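Endopolygalacturonase (PDB 1K5C) probably hydrolyses the alpha-1,4 bonds between galacturonosyl units of polygalacturonan, cutting the chain into shorter pieces. Local coordinates at residues 171-176 against 193-198. Sequence-based numbering, arbitrary orientation. Where two conformers were deposited one is given.
Sequences NQDDCI and GGHGIS
His195 lies with one ring face over the backbone of Gln172 and Asp173. Asp173 CA stands 3.8 Å from the ring centroid and 14° off its normal, a CH-pi contact, and the carboxylate of Asp173 is tilted 39° to the ring instead of stacking flat. CG of His195 is anti to its carbonyl carbon (chi1 -64°), which lays the ring along the Gln172-Asp173 backbone.

Water joins the polar ends. In the plane of the ring, at its edge, one water sits 2.6 Å from His195 ND1; it donates to Asp173 OD1 at 2.9 Å and weakly to Asp174 OD1. Asp173 OD1 also accepts Asp174 N through its anti lone pair, which fixes the carboxylate's rotation. Ser198 OG, in the conformer given, lies 2.8 Å from Asp174 OD1, at best a weak and doubtful hydrogen bond; the other oxygen of Asp174 forms a salt bridge with Lys228. Replacing His195 by alanine would probably leave this water without its ring partner and uncover the Asp173 backbone.

Three backbone bonds join the segments: His195 N to Asp173 O (2.8 Å), from above the carbonyl plane, Cys175 N to Gly196 O (2.8 Å), and Ser198 N to Ile176 O (2.9 Å). Close passage past Asp173 O and Asn171 OD1, whose amide ND2 bonds Thr152 O, leaves no room for a side chain on Gly194. Apolar contact is confined to Ile176 CG2 against Ile197 CG2, 3.7 Å apart.

Asp173, His195 and Lys228 bind galacturonate in this enzyme, and His195 is predicted to be catalytic, placing the contact in the substrate cleft. Cys175 is tied to Cys191 by a disulfide. In the right-handed parallel beta-helix of the family, the two segments lead into neighbouring parallel strands, 176-179 and 197-202, with Ile176 and Ile197 both packed on Phe186 of strand 184-187.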
loop_
_atom_site.group_PDB
_atom_site.type_symbol
_atom_site.label_atom_id
_atom_site.label_comp_id
_atom_site.label_asym_id
_atom_site.label_seq_id
_atom_site.Cartn_x
_atom_site.Cartn_y
_atom_site.Cartn_z
ATOM N N ASN A 171 -1.872 7.815 7.492
ATOM C CA ASN A 171 -1.901 8.540 6.223
ATOM C C ASN A 171 -3.324 8.954 5.870
ATOM O O ASN A 171 -4.182 9.024 6.752
ATOM C CB ASN A 171 -1.223 7.704 5.104
ATOM C CG ASN A 171 -2.091 6.537 4.724
ATOM O OD1 ASN A 171 -3.014 6.167 5.479
ATOM N ND2 ASN A 171 -1.798 5.907 3.581
ATOM N N GLN A 172 -3.517 9.303 4.576
ATOM C CA GLN A 172 -4.779 9.849 4.084
ATOM C C GLN A 172 -5.283 9.077 2.863
ATOM O O GLN A 172 -6.205 9.546 2.183
ATOM C CB GLN A 172 -4.709 11.350 3.743
ATOM C CG GLN A 172 -4.322 12.215 4.916
ATOM C CD GLN A 172 -2.867 12.139 5.305
ATOM O OE1 GLN A 172 -2.558 12.092 6.571
ATOM N NE2 GLN A 172 -1.962 12.183 4.396
ATOM N N ASP A 173 -4.700 7.932 2.553
ATOM C CA ASP A 173 -5.155 7.128 1.408
ATOM C C ASP A 173 -4.883 5.665 1.738
ATOM O O ASP A 173 -4.743 5.303 2.912
ATOM C CB ASP A 173 -4.517 7.640 0.076
ATOM C CG ASP A 173 -5.399 7.369 -1.133
ATOM O OD1 ASP A 173 -5.626 6.186 -1.456
ATOM O OD2 ASP A 173 -5.860 8.338 -1.754
ATOM N N ASP A 174 -4.845 4.815 0.724
ATOM C CA ASP A 174 -4.696 3.378 0.993
ATOM C C ASP A 174 -3.484 3.136 1.886
ATOM O O ASP A 174 -2.397 3.646 1.650
ATOM C CB ASP A 174 -4.554 2.625 -0.335
ATOM C CG ASP A 174 -5.840 2.628 -1.142
ATOM O OD1 ASP A 174 -6.899 2.590 -0.501
ATOM O OD2 ASP A 174 -5.751 2.573 -2.378
ATOM N N CYS A 175 -3.667 2.267 2.878
ATOM C CA CYS A 175 -2.537 1.802 3.689
ATOM C C CYS A 175 -1.534 1.029 2.805
ATOM O O CYS A 175 -0.332 1.264 2.807
ATOM C CB CYS A 175 -3.131 0.975 4.836
ATOM S SG CYS A 175 -1.908 0.402 6.004
ATOM N N ILE A 176 -2.126 0.122 2.039
ATOM C CA ILE A 176 -1.467 -0.592 0.937
ATOM C C ILE A 176 -2.457 -0.589 -0.223
ATOM O O ILE A 176 -3.667 -0.712 0.007
ATOM C CB ILE A 176 -1.044 -2.048 1.304
ATOM C CG1 ILE A 176 -0.377 -2.743 0.117
ATOM C CG2 ILE A 176 -2.204 -2.859 1.903
ATOM C CD1 ILE A 176 0.339 -4.043 0.497
ATOM N N GLY A 193 -6.048 6.333 9.778
ATOM C CA GLY A 193 -6.272 7.616 9.139
ATOM C C GLY A 193 -6.638 7.561 7.677
ATOM O O GLY A 193 -7.258 8.527 7.154
ATOM N N GLY A 194 -6.237 6.523 6.991
ATOM C CA GLY A 194 -6.337 6.444 5.526
ATOM C C GLY A 194 -7.561 5.709 5.060
ATOM O O GLY A 194 -8.670 5.881 5.604
ATOM N N HIS A 195 -7.377 4.974 3.948
ATOM C CA HIS A 195 -8.460 4.319 3.227
ATOM C C HIS A 195 -8.438 2.794 3.351
ATOM O O HIS A 195 -9.149 2.118 2.594
ATOM C CB HIS A 195 -8.465 4.736 1.748
ATOM C CG HIS A 195 -8.743 6.214 1.575
ATOM N ND1 HIS A 195 -8.812 6.727 0.262
ATOM C CD2 HIS A 195 -8.967 7.219 2.432
ATOM C CE1 HIS A 195 -9.074 8.027 0.389
ATOM N NE2 HIS A 195 -9.182 8.354 1.670
ATOM N N GLY A 196 -7.684 2.268 4.334
ATOM C CA GLY A 196 -7.763 0.833 4.551
ATOM C C GLY A 196 -6.846 0.056 3.617
ATOM O O GLY A 196 -5.890 0.557 3.029
ATOM N N ILE A 197 -7.123 -1.251 3.555
ATOM C CA ILE A 197 -6.261 -2.209 2.860
ATOM C C ILE A 197 -6.875 -2.510 1.518
ATOM O O ILE A 197 -7.980 -3.087 1.457
ATOM C CB ILE A 197 -6.127 -3.499 3.693
ATOM C CG1 ILE A 197 -5.465 -3.162 5.051
ATOM C CG2 ILE A 197 -5.344 -4.567 2.934
ATOM C CD1 ILE A 197 -5.470 -4.318 6.047
ATOM N N SER A 198 -6.184 -2.140 0.420
ATOM C CA SER A 198 -6.766 -2.188 -0.904
ATOM C C SER A 198 -6.014 -3.113 -1.844
ATOM O O SER A 198 -4.788 -3.187 -1.888
ATOM C CB SER A 198 -6.793 -0.800 -1.509
ATOM O OG SER A 198 -7.812 -0.067 -0.867
HETATM O O HOH W 1 -8.394 5.280 -1.904
#